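Local coordinates for DNA/pantothenate metabolism flavoprotein (Streptomyces sparsogenes DSM 40356, PDB 7CFU), which binds flavin mononucleotide and, as an FMN-dependent cysteine decarboxylase, probably carries out oxidative decarboxylation of a peptide's C-terminal cysteine, as related enzymes do, in a biosynthetic pathway, at residues I119-D122 with V123-T127. Residues are numbered along the deposited sequence; the frame is centred on the assembly and turned at random.
Sequences IADD and VLTAT. With FMN (flavin mononucleotide), chain B.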
ATOM      1  N   ILE A 119      16.426 -23.679 -18.959  1.00 28.44           N
ATOM      2  CA  ILE A 119      16.119 -22.590 -18.046  1.00 24.53           C
ATOM      3  C   ILE A 119      14.887 -22.980 -17.238  1.00 25.98           C
ATOM      4  O   ILE A 119      13.945 -23.586 -17.762  1.00 30.05           O
ATOM      5  CB  ILE A 119      15.902 -21.289 -18.844  1.00 26.72           C
ATOM      6  CG1 ILE A 119      17.224 -20.833 -19.468  1.00 27.46           C
ATOM      7  CG2 ILE A 119      15.244 -20.191 -17.984  1.00 25.93           C
ATOM      8  CD1 ILE A 119      17.049 -19.860 -20.590  1.00 29.40           C
ATOM      9  N   ALA A 120      14.903 -22.673 -15.940  1.00 26.39           N
ATOM     10  CA  ALA A 120      13.823 -23.045 -15.036  1.00 26.17           C
ATOM     11  C   ALA A 120      13.572 -21.884 -14.071  1.00 30.98           C
ATOM     12  O   ALA A 120      13.808 -21.992 -12.867  1.00 27.17           O
ATOM     13  CB  ALA A 120      14.161 -24.330 -14.280  1.00 25.19           C
ATOM     14  N   ASP A 121      13.112 -20.745 -14.597  1.00 28.07           N
ATOM     15  CA  ASP A 121      12.991 -19.540 -13.780  1.00 29.15           C
ATOM     16  C   ASP A 121      11.549 -19.191 -13.428  1.00 28.69           C
ATOM     17  O   ASP A 121      11.281 -18.058 -13.013  1.00 29.59           O
ATOM     18  CB  ASP A 121      13.688 -18.350 -14.454  1.00 29.43           C
ATOM     19  CG  ASP A 121      13.050 -17.944 -15.774  1.00 29.43           C
ATOM     20  OD1 ASP A 121      12.065 -18.578 -16.213  1.00 31.08           O
ATOM     21  OD2 ASP A 121      13.548 -16.965 -16.376  1.00 33.41           O
ATOM     22  N   ASP A 122      10.615 -20.122 -13.619  1.00 24.40           N
ATOM     23  CA  ASP A 122       9.269 -20.024 -13.066  1.00 27.98           C
ATOM     24  C   ASP A 122       8.761 -21.444 -12.855  1.00 29.83           C
ATOM     25  O   ASP A 122       9.445 -22.416 -13.191  1.00 32.63           O
ATOM     26  CB  ASP A 122       8.329 -19.202 -13.964  1.00 29.21           C
ATOM     27  CG  ASP A 122       8.071 -19.848 -15.335  1.00 31.38           C
ATOM     28  OD1 ASP A 122       8.631 -20.926 -15.640  1.00 33.66           O
ATOM     29  OD2 ASP A 122       7.284 -19.266 -16.114  1.00 33.65           O
ATOM     30  N   VAL A 123       7.546 -21.565 -12.312  1.00 28.58           N
ATOM     31  CA  VAL A 123       7.024 -22.891 -11.982  1.00 32.44           C
ATOM     32  C   VAL A 123       6.925 -23.757 -13.234  1.00 32.16           C
ATOM     33  O   VAL A 123       7.332 -24.929 -13.223  1.00 28.10           O
ATOM     34  CB  VAL A 123       5.672 -22.794 -11.250  1.00 25.59           C
ATOM     35  CG1 VAL A 123       5.060 -24.176 -11.110  1.00 27.13           C
ATOM     36  CG2 VAL A 123       5.864 -22.185  -9.869  1.00 28.94           C
ATOM     37  N   LEU A 124       6.416 -23.196 -14.336  1.00 29.23           N
ATOM     38  CA  LEU A 124       6.199 -24.002 -15.537  1.00 28.29           C
ATOM     39  C   LEU A 124       7.499 -24.611 -16.041  1.00 30.01           C
ATOM     40  O   LEU A 124       7.591 -25.828 -16.231  1.00 30.57           O
ATOM     41  CB  LEU A 124       5.562 -23.167 -16.643  1.00 31.45           C
ATOM     42  CG  LEU A 124       5.307 -23.959 -17.938  1.00 33.39           C
ATOM     43  CD1 LEU A 124       4.378 -25.146 -17.669  1.00 26.89           C
ATOM     44  CD2 LEU A 124       4.767 -23.084 -19.059  1.00 31.74           C
ATOM     45  N   THR A 125       8.527 -23.783 -16.243  1.00 27.73           N
ATOM     46  CA  THR A 125       9.746 -24.298 -16.855  1.00 28.42           C
ATOM     47  C   THR A 125      10.520 -25.181 -15.889  1.00 27.98           C
ATOM     48  O   THR A 125      11.245 -26.081 -16.323  1.00 26.32           O
ATOM     49  CB  THR A 125      10.626 -23.154 -17.359  1.00 30.91           C
ATOM     50  OG1 THR A 125      10.914 -22.251 -16.286  1.00 26.07           O
ATOM     51  CG2 THR A 125       9.913 -22.398 -18.499  1.00 22.22           C
ATOM     52  N   ALA A 126      10.354 -24.957 -14.583  1.00 30.31           N
ATOM     53  CA  ALA A 126      10.918 -25.871 -13.597  1.00 33.71           C
ATOM     54  C   ALA A 126      10.198 -27.208 -13.626  1.00 30.66           C
ATOM     55  O   ALA A 126      10.822 -28.262 -13.463  1.00 31.62           O
ATOM     56  CB  ALA A 126      10.833 -25.261 -12.192  1.00 26.61           C
ATOM     57  N   THR A 127       8.883 -27.181 -13.827  1.00 30.61           N
ATOM     58  CA  THR A 127       8.119 -28.418 -13.910  1.00 33.09           C
ATOM     59  C   THR A 127       8.538 -29.255 -15.114  1.00 36.11           C
ATOM     60  O   THR A 127       8.539 -30.490 -15.036  1.00 28.52           O
ATOM     61  CB  THR A 127       6.629 -28.090 -13.942  1.00 30.59           C
ATOM     62  OG1 THR A 127       6.290 -27.363 -12.749  1.00 32.41           O
ATOM     63  CG2 THR A 127       5.793 -29.358 -14.006  1.00 35.64           C
TER
HETATM   64  N1  FMN B 301      15.390 -26.133  -8.279  1.00 31.15           N
HETATM   65  C2  FMN B 301      16.567 -26.826  -8.445  1.00 28.86           C
HETATM   66  O2  FMN B 301      17.110 -26.838  -9.550  1.00 32.96           O
HETATM   67  N3  FMN B 301      17.129 -27.502  -7.370  1.00 30.58           N
HETATM   68  C4  FMN B 301      16.513 -27.496  -6.126  1.00 35.00           C
HETATM   69  O4  FMN B 301      17.011 -28.110  -5.171  1.00 31.72           O
HETATM   70  C4A FMN B 301      15.326 -26.792  -5.959  1.00 31.66           C
HETATM   71  N5  FMN B 301      14.699 -26.764  -4.725  1.00 32.53           N
HETATM   72  C5A FMN B 301      13.528 -26.057  -4.563  1.00 29.87           C
HETATM   73  C6  FMN B 301      12.909 -26.029  -3.320  1.00 32.69           C
HETATM   74  C7  FMN B 301      11.723 -25.321  -3.152  1.00 34.39           C
HETATM   75  C7M FMN B 301      11.046 -25.293  -1.806  1.00 33.39           C
HETATM   76  C8  FMN B 301      11.161 -24.633  -4.223  1.00 35.72           C
HETATM   77  C8M FMN B 301       9.878 -23.879  -4.013  1.00 25.94           C
HETATM   78  C9  FMN B 301      11.781 -24.663  -5.479  1.00 26.86           C
HETATM   79  C9A FMN B 301      12.972 -25.373  -5.646  1.00 30.97           C
HETATM   80  N10 FMN B 301      13.605 -25.416  -6.883  1.00 33.77           N
HETATM   81  C10 FMN B 301      14.772 -26.113  -7.042  1.00 25.60           C
HETATM   82  C1' FMN B 301      13.042 -24.685  -8.064  1.00 28.96           C
HETATM   83  C2' FMN B 301      13.773 -23.352  -8.151  1.00 32.23           C
HETATM   84  O2' FMN B 301      13.534 -22.612  -6.959  1.00 29.31           O
HETATM   85  C3' FMN B 301      13.299 -22.603  -9.398  1.00 36.63           C
HETATM   86  O3' FMN B 301      13.776 -23.244 -10.561  1.00 27.87           O
HETATM   87  C4' FMN B 301      13.740 -21.144  -9.377  1.00 35.13           C
HETATM   88  O4' FMN B 301      13.240 -20.476 -10.522  1.00 34.23           O
HETATM   89  C5' FMN B 301      15.252 -21.018  -9.359  1.00 31.69           C
HETATM   90  O5' FMN B 301      15.518 -19.660  -9.091  1.00 28.95           O
HETATM   91  P   FMN B 301      17.020 -19.109  -8.989  1.00 31.38           P
HETATM   92  O1P FMN B 301      17.070 -17.678  -9.505  1.00 29.73           O
HETATM   93  O2P FMN B 301      17.435 -19.170  -7.534  1.00 31.28           O
HETATM   94  O3P FMN B 301      17.934 -20.000  -9.802  1.00 28.02           O
HETATM   95  O   HOH W   1      12.905 -25.998 -18.662  1.00 28.52           O
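Where the loop 119-122 runs into the first turn of helix 123-130, Ala126 N donates to Asp122 O at 3.0 Å (N-H...O 157°), which opens the helical bonding. Asp122 is the N-cap, and its chi1 of 65°, with CG between the backbone N and the carbonyl carbon, folds the carboxylate back over the helix start. There OD1 takes two bonds from one residue: Thr125 N arrives almost straight at 2.9 Å, while Thr125 OG1, at 2.7 Å, comes in on the anti side and from the other face of the carboxylate plane. With an alanine here, Thr125 N would probably lose its cap and the threonine hydroxyl its acceptor. This turn belongs to the flavoprotein's FMN pocket: Ala120 O accepts hydrogen bonds from both ribityl hydroxyls, O3' (2.6 Å) and O4' (2.8 Å), and the same FMN is also hydrogen-bonded by Thr58 and Ser31 of a second subunit. Ala120 CB rests against Ala126, 3.7 Å from its CA. A water donates to both Ile119 O and Thr125 O, tying loop to helix. One residue further along, Val123 O takes bonds from both Thr127 N and Thr127 OG1, the hydroxyl coming from above the carbonyl plane at 2.7 Å.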